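Local coordinates for LAE5 (Uncultured bacterium, PDB 5JD3), which probably hydrolyses esters as a GDSL-like lipase/acylhydrolase recovered from a lake metagenome, at residues R89-R94 with M109-N114; R118-P123 with E166-A171; Y159-N164 with G196-Y201; L179-A184 with L191-G196. All blocks are in the same frame, centred on the assembly; numbering follows the deposited sequence.

Contact 1: R89-R94 with M109-N114; sequences RDLAAR and MMIGIN
Leu91 carries the whole helix side of this contact: its CD1 meets Ile111, while its CD2 touches both Ile111 and Met109. Two residues earlier in the helix, Arg89 is held by a salt bridge to Glu134. Leu91 then points its side chain toward Met109 and toward Ile111, which follows strand 106-110. The backbones stay well apart, with Leu91 CA 8.5 Å from Ile111 CA, and the side chains bridge the distance. Leu91 CD1 meets Ile111 CD1 at 3.7 Å, so the two side chains come together tip to tip. The other methyl reaches further along the isoleucine, and Leu91 CD2 lies 3.7 Å from Ile111 CB. Leu91 CD2 is also 3.8 Å from Met109 SD. Ile111 CG1 stands anti to the backbone N (chi1 -161°), and chi2 of 69° then turns CD1 to the leucine. The Met109 chain runs straight to SD and bends only at the terminal methyl. Sulfur rather than CE therefore faces the leucine. The contact is wholly apolar, and its three side chains are buried. This is helix-on-sheet packing in an alpha/beta fold. Helix 88-100 covers the C-terminal end of strand 106-110, just before Gly112, at the N-cap position of helix 113-121. Leu91 also touches Ile33 of strand 29-34, while Met109 reaches Leu139 and Val143 of helix 132-146.

Contact 2: R118-P123 with E166-A171; sequences RQFDLP and EDAMRA
Ala168 and Met169, in the first turn of helix 168-187, receive the ring of Phe120 from the end of helix 113-121. The residue before them, Asp167, is the N-cap. Its OD2 accepts from two backbone amides of that turn. Arg170 N comes at 3.2 Å to the anti lone pair of Asp167 OD2. Met169 N donates to Asp167 OD2 at 3.0 Å from above the carboxylate plane. These two bonds fix the first turn on which the ring rests. Ala168 meets the ring at its outer end, with Ala168 CB 3.7 Å from Phe120 CE1. The carbonyl oxygen of Ala168 lies 3.3 Å from Phe120 CZ, in an oblique approach. Met169 covers one ring face. Met169 CB sits 3.9 Å from the centroid of the Phe120 ring, only 11° off the normal, which makes a CH-pi contact. Met169 CA lies over the same ring, offset toward the rim. The chain then runs out extended, with CG anti to the backbone N (chi1 175°). That carries Met169 SD past the ring in an oblique Met-aromatic contact, 4.8 Å from the Phe120 centroid. The Arg170 guanidinium is bound by Asp174, Asp199 and the carbonyl of Glu162. Across the contact, Arg118 grips Asp121 side-on within the last turn of its own helix, and Arg118 NH1 is 2.6 Å from Asp121 OD2. The contact joins the C-terminal end of helix 113-121 to the N-terminal end of helix 168-187. Met169 also touches Phe160 in the loop after strand 152-156.

Contact 3: Y159-N164 with G196-Y201; sequences YFIEPN and GAFDRY
The loop that follows strand 152-156 in this alpha/beta fold packs here on helix 194-201, through an aromatic pair and an isoleucine. The three side chains are buried, and Tyr159 lies near residues that may form a Ser-His-Asp triad. Tyr159 and Phe198 meet as an oblique pair, with ring centroids 4.5 Å apart and planes at 35°. Phe198 CE2 stands over the centre of the tyrosine ring and is 3.5 Å from Tyr159 CD1. It lies equally close to Tyr159 CE1. Tyr159 CG sits between the backbone N and the carbonyl carbon (chi1 68°), which lays the ring against the phenylalanine. Its hydroxyl is bonded to the carbonyl of Ile215. Both aromatic rings also touch Ile225 of helix 219-232. Ile161 is the centre of an inverse gamma turn, and Glu162 N bonds to Phe160 O around it. The turn brings the isoleucine side chain to the phenylalanine. Ile161 lies over a face of Phe198: Ile161 CG1 is 4.3 Å from the Phe198 centroid, 8° off the normal, and Ile161 CD1 is 4.0 Å from Phe198 CE1.

Contact 4: L179-A184 with L191-G196; sequences LMRRVA and LVDVQG
Leu191 lies beneath the long side chain of Arg181, which crosses it at about a right angle. Leu191 CD1 is 3.6 Å from Arg181 CG and equally near Arg181 CA. The second methyl reaches the charged end, where Leu191 CD2 is 3.5 Å from Arg181 NH2 and lies over one face of the guanidinium. Arg181 is extended from CG to NE, so its aliphatic part spans the leucine before the charge begins. On the helix side, Ala184 adds its methyl. Ala184 CB is 4.1 Å from Leu191 CD1. Met180 also packs here through its backbone, with its carbonyl oxygen 3.9 Å from Leu191 CD1. Past the leucine, Arg181 NH1 forms a salt bridge of 3.1 Å with Asp193 OD2. The guanidinium and carboxylate planes stand 66° apart, so the pair does not form a flat, two-pronged grip. Asp193 is also the N-cap of helix 194-201, and Asp193 OD2 accepts from Gly196 N at 3.0 Å, from above the carboxylate plane. The contact belongs to the beta-alpha-beta unit of strand 152-156, helix 168-187 and strand 190-192. It packs the helix on the last strand of that unit. Ala184 and Met180 also touch Leu155 of the neighbouring strand. One carboxylate oxygen thus serves both the helix cap and the ion pair. The nearby arginine would be expected to stabilise the negative form of Asp193, though Arg181 is exposed and solvent probably weakens the attraction.

In the fold
Contacts 1 and 3 are buried and depend on apolar side chains. Contact 2 lies farther out, its centre about 19 Å from the centre of the chain, and contact 4 is partly buried, from Ala184 inside to the exposed Arg181. Contacts 1 and 4 reach the same parallel sheet and meet where Met180 packs on Met109. Contacts 2 and 4 use the first turn and the later half of helix 168-187. Contacts 3 and 4 share Gly196 and helix 194-201, and Gln195 joins them by a bond to Phe160 N. Polar links at Arg170 tie contact 2 to contact 3. Aromatic rings carry contacts 2 and 3, whereas aliphatic chains dominate 1 and 4.

Contact 1: R89-R94 with M109-N114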
loop_
_atom_site.group_PDB
_atom_site.type_symbol
_atom_site.label_atom_id
_atom_site.label_comp_id
_atom_site.label_asym_id
_atom_site.label_seq_id
_atom_site.Cartn_x
_atom_site.Cartn_y
_atom_site.Cartn_z
ATOM N N ARG A 89 11.050 5.117 6.362
ATOM C CA ARG A 89 11.881 6.237 6.779
ATOM C C ARG A 89 11.550 7.482 5.961
ATOM O O ARG A 89 11.465 8.588 6.496
ATOM C CB ARG A 89 13.363 5.880 6.635
ATOM C CG ARG A 89 14.326 6.940 7.140
ATOM C CD ARG A 89 15.769 6.557 6.837
ATOM N NE ARG A 89 16.245 5.469 7.688
ATOM C CZ ARG A 89 17.006 4.464 7.263
ATOM N NH1 ARG A 89 17.376 4.400 5.990
ATOM N NH2 ARG A 89 17.394 3.520 8.109
ATOM N N ASP A 90 11.357 7.289 4.659
ATOM C CA ASP A 90 11.014 8.382 3.757
ATOM C C ASP A 90 9.597 8.890 4.006
ATOM O O ASP A 90 9.325 10.084 3.880
ATOM C CB ASP A 90 11.158 7.938 2.299
ATOM C CG ASP A 90 12.570 7.509 1.957
ATOM O OD1 ASP A 90 13.523 8.091 2.516
ATOM O OD2 ASP A 90 12.728 6.590 1.127
ATOM N N LEU A 91 8.699 7.974 4.353
ATOM C CA LEU A 91 7.306 8.318 4.623
ATOM C C LEU A 91 7.177 9.257 5.816
ATOM O O LEU A 91 6.426 10.231 5.773
ATOM C CB LEU A 91 6.481 7.052 4.870
ATOM C CG LEU A 91 5.614 6.549 3.715
ATOM C CD1 LEU A 91 6.444 6.350 2.457
ATOM C CD2 LEU A 91 4.906 5.262 4.107
ATOM N N ALA A 92 7.917 8.957 6.878
ATOM C CA ALA A 92 7.858 9.738 8.107
ATOM C C ALA A 92 8.340 11.169 7.892
ATOM O O ALA A 92 7.872 12.096 8.552
ATOM C CB ALA A 92 8.678 9.064 9.196
ATOM N N ALA A 93 9.271 11.342 6.959
ATOM C CA ALA A 93 9.866 12.649 6.702
ATOM C C ALA A 93 8.896 13.601 6.007
ATOM O O ALA A 93 9.009 14.819 6.141
ATOM C CB ALA A 93 11.132 12.493 5.872
ATOM N N ARG A 94 7.940 13.046 5.269
ATOM C CA ARG A 94 7.007 13.863 4.502
ATOM C C ARG A 94 5.564 13.679 4.958
ATOM O O ARG A 94 4.636 14.152 4.304
ATOM C CB ARG A 94 7.121 13.540 3.010
ATOM C CG ARG A 94 6.699 12.125 2.637
ATOM C CD ARG A 94 6.950 11.857 1.160
ATOM N NE ARG A 94 6.550 10.511 0.757
ATOM C CZ ARG A 94 5.338 10.189 0.316
ATOM N NH1 ARG A 94 4.394 11.116 0.222
ATOM N NH2 ARG A 94 5.070 8.938 -0.033
ATOM N N MET A 109 -2.098 2.957 3.897
ATOM C CA MET A 109 -0.647 2.946 3.788
ATOM C C MET A 109 -0.112 1.580 3.384
ATOM O O MET A 109 -0.488 0.554 3.951
ATOM C CB MET A 109 -0.008 3.388 5.107
ATOM C CG MET A 109 1.502 3.218 5.148
ATOM S SD MET A 109 2.263 4.084 6.532
ATOM C CE MET A 109 1.167 3.617 7.868
ATOM N N MET A 110 0.767 1.582 2.389
ATOM C CA MET A 110 1.443 0.371 1.958
ATOM C C MET A 110 2.937 0.631 1.834
ATOM O O MET A 110 3.387 1.313 0.913
ATOM C CB MET A 110 0.875 -0.121 0.630
ATOM C CG MET A 110 1.662 -1.263 0.038
ATOM S SD MET A 110 0.972 -1.862 -1.507
ATOM C CE MET A 110 2.374 -2.782 -2.107
ATOM N N ILE A 111 3.705 0.088 2.773
ATOM C CA ILE A 111 5.136 0.340 2.818
ATOM C C ILE A 111 5.869 -0.867 3.400
ATOM O O ILE A 111 5.314 -1.610 4.212
ATOM C CB ILE A 111 5.449 1.614 3.645
ATOM C CG1 ILE A 111 6.841 2.156 3.313
ATOM C CG2 ILE A 111 5.273 1.358 5.140
ATOM C CD1 ILE A 111 6.945 2.739 1.920
ATOM N N GLY A 112 7.108 -1.078 2.965
ATOM C CA GLY A 112 7.897 -2.189 3.462
ATOM C C GLY A 112 8.692 -2.917 2.395
ATOM O O GLY A 112 9.716 -3.531 2.694
ATOM N N ILE A 113 8.223 -2.852 1.152
ATOM C CA ILE A 113 8.880 -3.546 0.048
ATOM C C ILE A 113 10.321 -3.078 -0.133
ATOM O O ILE A 113 11.247 -3.889 -0.126
ATOM C CB ILE A 113 8.112 -3.357 -1.275
ATOM C CG1 ILE A 113 6.795 -4.134 -1.240
ATOM C CG2 ILE A 113 8.955 -3.820 -2.454
ATOM C CD1 ILE A 113 6.020 -4.081 -2.538
ATOM N N ASN A 114 10.508 -1.770 -0.286
ATOM C CA ASN A 114 11.845 -1.208 -0.440
ATOM C C ASN A 114 12.669 -1.353 0.834
ATOM O O ASN A 114 13.891 -1.481 0.781
ATOM C CB ASN A 114 11.762 0.263 -0.848
ATOM C CG ASN A 114 11.202 0.447 -2.243
ATOM O OD1 ASN A 114 11.512 -0.320 -3.155
ATOM N ND2 ASN A 114 10.367 1.463 -2.415
#

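Contact 2: R118-P123 with E166-A171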
loop_
_atom_site.group_PDB
_atom_site.type_symbol
_atom_site.label_atom_id
_atom_site.label_comp_id
_atom_site.label_asym_id
_atom_site.label_seq_id
_atom_site.Cartn_x
_atom_site.Cartn_y
_atom_site.Cartn_z
ATOM N N ARG A 118 16.140 -3.539 -0.303
ATOM C CA ARG A 118 17.490 -2.983 -0.297
ATOM C C ARG A 118 18.484 -3.878 0.436
ATOM O O ARG A 118 19.687 -3.825 0.178
ATOM C CB ARG A 118 17.491 -1.586 0.325
ATOM C CG ARG A 118 16.679 -0.549 -0.443
ATOM C CD ARG A 118 17.263 -0.256 -1.821
ATOM N NE ARG A 118 16.794 -1.193 -2.840
ATOM C CZ ARG A 118 15.652 -1.063 -3.507
ATOM N NH1 ARG A 118 15.306 -1.963 -4.416
ATOM N NH2 ARG A 118 14.854 -0.032 -3.263
ATOM N N GLN A 119 17.977 -4.705 1.343
ATOM C CA GLN A 119 18.828 -5.618 2.095
ATOM C C GLN A 119 19.319 -6.768 1.219
ATOM O O GLN A 119 20.178 -7.546 1.633
ATOM C CB GLN A 119 18.079 -6.169 3.311
ATOM C CG GLN A 119 17.510 -5.098 4.228
ATOM C CD GLN A 119 16.743 -5.681 5.398
ATOM O OE1 GLN A 119 17.156 -6.676 5.995
ATOM N NE2 GLN A 119 15.614 -5.063 5.732
ATOM N N PHE A 120 18.781 -6.868 0.006
ATOM C CA PHE A 120 19.117 -7.980 -0.877
ATOM C C PHE A 120 19.759 -7.555 -2.202
ATOM O O PHE A 120 20.625 -8.262 -2.719
ATOM C CB PHE A 120 17.869 -8.823 -1.149
ATOM C CG PHE A 120 17.351 -9.540 0.066
ATOM C CD1 PHE A 120 17.914 -10.740 0.468
ATOM C CD2 PHE A 120 16.309 -9.013 0.811
ATOM C CE1 PHE A 120 17.446 -11.403 1.587
ATOM C CE2 PHE A 120 15.835 -9.672 1.932
ATOM C CZ PHE A 120 16.405 -10.868 2.320
ATOM N N ASP A 121 19.350 -6.418 -2.759
ATOM C CA ASP A 121 19.979 -5.948 -3.993
ATOM C C ASP A 121 21.124 -4.980 -3.692
ATOM O O ASP A 121 21.956 -4.705 -4.555
ATOM C CB ASP A 121 18.953 -5.298 -4.934
ATOM C CG ASP A 121 18.144 -4.196 -4.273
ATOM O OD1 ASP A 121 18.571 -3.667 -3.227
ATOM O OD2 ASP A 121 17.073 -3.849 -4.817
ATOM N N LEU A 122 21.159 -4.474 -2.463
ATOM C CA LEU A 122 22.277 -3.664 -1.989
ATOM C C LEU A 122 22.733 -4.135 -0.609
ATOM O O LEU A 122 22.631 -3.390 0.366
ATOM C CB LEU A 122 21.893 -2.184 -1.935
ATOM C CG LEU A 122 21.548 -1.483 -3.250
ATOM C CD1 LEU A 122 21.110 -0.053 -2.981
ATOM C CD2 LEU A 122 22.730 -1.511 -4.207
ATOM N N PRO A 123 23.249 -5.372 -0.524
ATOM C CA PRO A 123 23.535 -6.009 0.768
ATOM C C PRO A 123 24.692 -5.364 1.525
ATOM O O PRO A 123 24.783 -5.517 2.744
ATOM C CB PRO A 123 23.893 -7.453 0.381
ATOM C CG PRO A 123 23.517 -7.595 -1.069
ATOM C CD PRO A 123 23.651 -6.232 -1.648
ATOM N N GLU A 166 10.610 -20.271 1.682
ATOM C CA GLU A 166 11.932 -20.310 2.297
ATOM C C GLU A 166 12.961 -19.547 1.465
ATOM O O GLU A 166 14.166 -19.680 1.675
ATOM C CB GLU A 166 12.384 -21.757 2.521
ATOM C CG GLU A 166 12.061 -22.710 1.387
ATOM C CD GLU A 166 12.125 -24.164 1.818
ATOM O OE1 GLU A 166 12.429 -24.420 3.002
ATOM O OE2 GLU A 166 11.865 -25.048 0.976
ATOM N N ASP A 167 12.475 -18.746 0.522
ATOM C CA ASP A 167 13.330 -17.796 -0.179
ATOM C C ASP A 167 13.693 -16.676 0.788
ATOM O O ASP A 167 12.823 -16.152 1.486
ATOM C CB ASP A 167 12.633 -17.237 -1.422
ATOM C CG ASP A 167 13.461 -16.178 -2.131
ATOM O OD1 ASP A 167 14.216 -16.533 -3.062
ATOM O OD2 ASP A 167 13.354 -14.990 -1.761
ATOM N N ALA A 168 14.974 -16.322 0.826
ATOM C CA ALA A 168 15.498 -15.369 1.803
ATOM C C ALA A 168 14.721 -14.055 1.834
ATOM O O ALA A 168 14.467 -13.507 2.906
ATOM C CB ALA A 168 16.969 -15.096 1.526
ATOM N N MET A 169 14.338 -13.557 0.664
ATOM C CA MET A 169 13.621 -12.289 0.583
ATOM C C MET A 169 12.130 -12.451 0.880
ATOM O O MET A 169 11.521 -11.586 1.508
ATOM C CB MET A 169 13.817 -11.650 -0.793
ATOM C CG MET A 169 13.006 -10.381 -0.993
ATOM S SD MET A 169 13.670 -9.275 -2.249
ATOM C CE MET A 169 12.276 -8.172 -2.471
ATOM N N ARG A 170 11.543 -13.556 0.429
ATOM C CA ARG A 170 10.138 -13.834 0.712
ATOM C C ARG A 170 9.925 -14.036 2.209
ATOM O O ARG A 170 8.971 -13.512 2.785
ATOM C CB ARG A 170 9.657 -15.066 -0.060
ATOM C CG ARG A 170 8.274 -15.555 0.357
ATOM C CD ARG A 170 7.213 -14.481 0.153
ATOM N NE ARG A 170 6.015 -14.731 0.951
ATOM C CZ ARG A 170 4.932 -15.363 0.506
ATOM N NH1 ARG A 170 3.892 -15.539 1.310
ATOM N NH2 ARG A 170 4.885 -15.816 -0.740
ATOM N N ALA A 171 10.820 -14.796 2.831
ATOM C CA ALA A 171 10.751 -15.041 4.268
ATOM C C ALA A 171 10.977 -13.752 5.046
ATOM O O ALA A 171 10.362 -13.530 6.089
ATOM C CB ALA A 171 11.767 -16.093 4.676
#

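Contact 3: Y159-N164 with G196-Y201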
loop_
_atom_site.group_PDB
_atom_site.type_symbol
_atom_site.label_atom_id
_atom_site.label_comp_id
_atom_site.label_asym_id
_atom_site.label_seq_id
_atom_site.Cartn_x
_atom_site.Cartn_y
_atom_site.Cartn_z
ATOM N N TYR A 159 4.587 -7.007 -0.060
ATOM C CA TYR A 159 4.529 -8.328 -0.661
ATOM C C TYR A 159 5.776 -8.654 -1.467
ATOM O O TYR A 159 6.567 -7.775 -1.810
ATOM C CB TYR A 159 3.293 -8.453 -1.559
ATOM C CG TYR A 159 3.350 -7.590 -2.800
ATOM C CD1 TYR A 159 3.910 -8.067 -3.980
ATOM C CD2 TYR A 159 2.847 -6.299 -2.792
ATOM C CE1 TYR A 159 3.970 -7.278 -5.111
ATOM C CE2 TYR A 159 2.899 -5.509 -3.923
ATOM C CZ TYR A 159 3.462 -6.000 -5.076
ATOM O OH TYR A 159 3.512 -5.208 -6.199
ATOM N N PHE A 160 5.931 -9.938 -1.761
ATOM C CA PHE A 160 6.938 -10.415 -2.690
ATOM C C PHE A 160 6.278 -11.486 -3.544
ATOM O O PHE A 160 5.805 -12.495 -3.023
ATOM C CB PHE A 160 8.158 -10.961 -1.947
ATOM C CG PHE A 160 9.340 -11.237 -2.835
ATOM C CD1 PHE A 160 9.678 -10.362 -3.854
ATOM C CD2 PHE A 160 10.125 -12.360 -2.635
ATOM C CE1 PHE A 160 10.768 -10.611 -4.668
ATOM C CE2 PHE A 160 11.217 -12.614 -3.444
ATOM C CZ PHE A 160 11.538 -11.737 -4.462
ATOM N N ILE A 161 6.213 -11.259 -4.852
ATOM C CA ILE A 161 5.546 -12.206 -5.737
ATOM C C ILE A 161 6.428 -13.437 -5.923
ATOM O O ILE A 161 7.018 -13.652 -6.983
ATOM C CB ILE A 161 5.202 -11.571 -7.099
ATOM C CG1 ILE A 161 4.505 -10.227 -6.888
ATOM C CG2 ILE A 161 4.299 -12.490 -7.910
ATOM C CD1 ILE A 161 4.105 -9.533 -8.171
ATOM N N GLU A 162 6.516 -14.236 -4.865
ATOM C CA GLU A 162 7.340 -15.437 -4.854
ATOM C C GLU A 162 6.727 -16.479 -3.927
ATOM O O GLU A 162 6.667 -16.275 -2.714
ATOM C CB GLU A 162 8.768 -15.107 -4.416
ATOM C CG GLU A 162 9.674 -16.319 -4.294
ATOM C CD GLU A 162 9.783 -17.096 -5.592
ATOM O OE1 GLU A 162 10.088 -16.476 -6.632
ATOM O OE2 GLU A 162 9.559 -18.325 -5.573
ATOM N N PRO A 163 6.259 -17.598 -4.498
ATOM C CA PRO A 163 5.600 -18.657 -3.724
ATOM C C PRO A 163 6.549 -19.417 -2.797
ATOM O O PRO A 163 6.094 -19.982 -1.803
ATOM C CB PRO A 163 5.039 -19.585 -4.808
ATOM C CG PRO A 163 5.897 -19.341 -5.997
ATOM C CD PRO A 163 6.267 -17.890 -5.941
ATOM N N ASN A 164 7.840 -19.435 -3.116
ATOM C CA ASN A 164 8.817 -20.117 -2.273
ATOM C C ASN A 164 8.939 -19.439 -0.911
ATOM O O ASN A 164 9.521 -18.361 -0.796
ATOM C CB ASN A 164 10.185 -20.168 -2.956
ATOM C CG ASN A 164 11.203 -20.956 -2.156
ATOM O OD1 ASN A 164 10.843 -21.819 -1.358
ATOM N ND2 ASN A 164 12.481 -20.659 -2.364
ATOM N N GLY A 196 -1.248 -12.455 0.764
ATOM C CA GLY A 196 -2.129 -13.605 0.683
ATOM C C GLY A 196 -2.905 -13.623 -0.618
ATOM O O GLY A 196 -3.143 -14.685 -1.194
ATOM N N ALA A 197 -3.297 -12.440 -1.083
ATOM C CA ALA A 197 -4.015 -12.308 -2.345
ATOM C C ALA A 197 -3.153 -12.793 -3.504
ATOM O O ALA A 197 -3.635 -13.490 -4.397
ATOM C CB ALA A 197 -4.446 -10.865 -2.568
ATOM N N PHE A 198 -1.876 -12.422 -3.484
ATOM C CA PHE A 198 -0.939 -12.885 -4.500
ATOM C C PHE A 198 -0.710 -14.388 -4.380
ATOM O O PHE A 198 -0.592 -15.083 -5.389
ATOM C CB PHE A 198 0.393 -12.138 -4.398
ATOM C CG PHE A 198 0.408 -10.821 -5.126
ATOM C CD1 PHE A 198 0.241 -10.775 -6.500
ATOM C CD2 PHE A 198 0.602 -9.633 -4.439
ATOM C CE1 PHE A 198 0.256 -9.569 -7.176
ATOM C CE2 PHE A 198 0.619 -8.423 -5.111
ATOM C CZ PHE A 198 0.446 -8.392 -6.481
ATOM N N ASP A 199 -0.659 -14.885 -3.147
ATOM C CA ASP A 199 -0.459 -16.311 -2.901
ATOM C C ASP A 199 -1.585 -17.149 -3.499
ATOM O O ASP A 199 -1.358 -18.269 -3.957
ATOM C CB ASP A 199 -0.345 -16.592 -1.400
ATOM C CG ASP A 199 0.959 -16.091 -0.811
ATOM O OD1 ASP A 199 1.830 -15.641 -1.587
ATOM O OD2 ASP A 199 1.119 -16.156 0.425
ATOM N N ARG A 200 -2.797 -16.605 -3.491
ATOM C CA ARG A 200 -3.938 -17.282 -4.093
ATOM C C ARG A 200 -3.827 -17.277 -5.613
ATOM O O ARG A 200 -4.105 -18.281 -6.270
ATOM C CB ARG A 200 -5.248 -16.626 -3.653
ATOM C CG ARG A 200 -5.844 -17.227 -2.390
ATOM C CD ARG A 200 -6.978 -16.373 -1.849
ATOM N NE ARG A 200 -6.489 -15.309 -0.978
ATOM C CZ ARG A 200 -7.015 -14.091 -0.917
ATOM N NH1 ARG A 200 -6.505 -13.185 -0.093
ATOM N NH2 ARG A 200 -8.050 -13.775 -1.683
ATOM N N TYR A 201 -3.413 -16.141 -6.164
ATOM C CA TYR A 201 -3.217 -16.006 -7.602
ATOM C C TYR A 201 -2.137 -16.962 -8.099
ATOM O O TYR A 201 -2.285 -17.588 -9.149
ATOM C CB TYR A 201 -2.843 -14.565 -7.958
ATOM C CG TYR A 201 -2.814 -14.279 -9.445
ATOM C CD1 TYR A 201 -3.912 -13.723 -10.087
ATOM C CD2 TYR A 201 -1.685 -14.561 -10.207
ATOM C CE1 TYR A 201 -3.888 -13.457 -11.445
ATOM C CE2 TYR A 201 -1.655 -14.303 -11.564
ATOM C CZ TYR A 201 -2.757 -13.749 -12.177
ATOM O OH TYR A 201 -2.726 -13.487 -13.527
#

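Contact 4: L179-A184 with L191-G196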
loop_
_atom_site.group_PDB
_atom_site.type_symbol
_atom_site.label_atom_id
_atom_site.label_comp_id
_atom_site.label_asym_id
_atom_site.label_seq_id
_atom_site.Cartn_x
_atom_site.Cartn_y
_atom_site.Cartn_z
ATOM N N LEU A 179 4.845 -7.893 11.109
ATOM C CA LEU A 179 5.136 -6.734 11.919
ATOM C C LEU A 179 4.117 -5.653 11.697
ATOM O O LEU A 179 3.739 -4.974 12.565
ATOM C CB LEU A 179 6.492 -6.215 11.567
ATOM C CG LEU A 179 7.592 -6.067 12.596
ATOM C CD1 LEU A 179 7.465 -7.105 13.680
ATOM C CD2 LEU A 179 8.931 -6.183 11.899
ATOM N N MET A 180 3.677 -5.524 10.489
ATOM C CA MET A 180 2.627 -4.573 10.148
ATOM C C MET A 180 1.293 -5.049 10.713
ATOM O O MET A 180 0.416 -4.244 11.030
ATOM C CB MET A 180 2.523 -4.382 8.634
ATOM C CG MET A 180 1.574 -3.264 8.228
ATOM S SD MET A 180 1.276 -3.178 6.455
ATOM C CE MET A 180 1.582 -1.440 6.146
ATOM N N ARG A 181 1.149 -6.365 10.841
ATOM C CA ARG A 181 -0.068 -6.956 11.383
ATOM C C ARG A 181 -0.251 -6.616 12.857
ATOM O O ARG A 181 -1.350 -6.266 13.287
ATOM C CB ARG A 181 -0.061 -8.477 11.205
ATOM C CG ARG A 181 -0.357 -8.958 9.792
ATOM C CD ARG A 181 -0.443 -10.477 9.746
ATOM N NE ARG A 181 -0.437 -11.001 8.382
ATOM C CZ ARG A 181 -1.530 -11.325 7.699
ATOM N NH1 ARG A 181 -1.424 -11.797 6.464
ATOM N NH2 ARG A 181 -2.729 -11.184 8.250
ATOM N N ARG A 182 0.826 -6.718 13.629
ATOM C CA ARG A 182 0.748 -6.472 15.064
ATOM C C ARG A 182 0.637 -4.981 15.371
ATOM O O ARG A 182 0.299 -4.597 16.490
ATOM C CB ARG A 182 1.959 -7.073 15.784
ATOM C CG ARG A 182 3.291 -6.440 15.434
ATOM C CD ARG A 182 4.420 -7.098 16.209
ATOM N NE ARG A 182 4.247 -6.954 17.652
ATOM C CZ ARG A 182 5.016 -7.548 18.560
ATOM N NH1 ARG A 182 6.013 -8.332 18.177
ATOM N NH2 ARG A 182 4.785 -7.358 19.852
ATOM N N VAL A 183 0.921 -4.145 14.378
ATOM C CA VAL A 183 0.715 -2.708 14.514
ATOM C C VAL A 183 -0.749 -2.374 14.246
ATOM O O VAL A 183 -1.353 -1.563 14.951
ATOM C CB VAL A 183 1.620 -1.903 13.557
ATOM C CG1 VAL A 183 1.248 -0.428 13.579
ATOM C CG2 VAL A 183 3.081 -2.084 13.936
ATOM N N ALA A 184 -1.317 -3.017 13.230
ATOM C CA ALA A 184 -2.721 -2.830 12.885
ATOM C C ALA A 184 -3.629 -3.284 14.023
ATOM O O ALA A 184 -4.578 -2.590 14.387
ATOM C CB ALA A 184 -3.059 -3.582 11.606
ATOM N N LEU A 191 -6.422 -4.287 8.192
ATOM C CA LEU A 191 -5.275 -4.838 7.484
ATOM C C LEU A 191 -5.683 -5.565 6.211
ATOM O O LEU A 191 -6.485 -6.496 6.242
ATOM C CB LEU A 191 -4.481 -5.787 8.380
ATOM C CG LEU A 191 -3.229 -6.325 7.684
ATOM C CD1 LEU A 191 -1.999 -6.036 8.518
ATOM C CD2 LEU A 191 -3.344 -7.816 7.388
ATOM N N VAL A 192 -5.115 -5.129 5.092
ATOM C CA VAL A 192 -5.331 -5.794 3.817
ATOM C C VAL A 192 -4.193 -6.769 3.538
ATOM O O VAL A 192 -3.033 -6.371 3.429
ATOM C CB VAL A 192 -5.436 -4.785 2.662
ATOM C CG1 VAL A 192 -5.585 -5.512 1.337
ATOM C CG2 VAL A 192 -6.605 -3.843 2.891
ATOM N N ASP A 193 -4.531 -8.049 3.434
ATOM C CA ASP A 193 -3.537 -9.079 3.165
ATOM C C ASP A 193 -3.269 -9.192 1.667
ATOM O O ASP A 193 -3.804 -10.072 0.992
ATOM C CB ASP A 193 -3.994 -10.426 3.729
ATOM C CG ASP A 193 -2.945 -11.510 3.574
ATOM O OD1 ASP A 193 -3.319 -12.702 3.564
ATOM O OD2 ASP A 193 -1.747 -11.172 3.464
ATOM N N VAL A 194 -2.442 -8.286 1.156
ATOM C CA VAL A 194 -2.073 -8.274 -0.254
ATOM C C VAL A 194 -1.227 -9.493 -0.610
ATOM O O VAL A 194 -1.406 -10.096 -1.670
ATOM C CB VAL A 194 -1.298 -6.993 -0.618
ATOM C CG1 VAL A 194 -0.973 -6.968 -2.105
ATOM C CG2 VAL A 194 -2.096 -5.760 -0.220
ATOM N N GLN A 195 -0.306 -9.846 0.282
ATOM C CA GLN A 195 0.565 -11.001 0.079
ATOM C C GLN A 195 -0.248 -12.279 -0.093
ATOM O O GLN A 195 0.026 -13.083 -0.982
ATOM C CB GLN A 195 1.538 -11.154 1.250
ATOM C CG GLN A 195 2.468 -12.352 1.131
ATOM C CD GLN A 195 3.429 -12.229 -0.033
ATOM O OE1 GLN A 195 4.423 -11.505 0.041
ATOM N NE2 GLN A 195 3.139 -12.938 -1.119
ATOM N N GLY A 196 -1.248 -12.455 0.764
ATOM C CA GLY A 196 -2.129 -13.605 0.683
ATOM C C GLY A 196 -2.905 -13.623 -0.618
ATOM O O GLY A 196 -3.143 -14.685 -1.194
#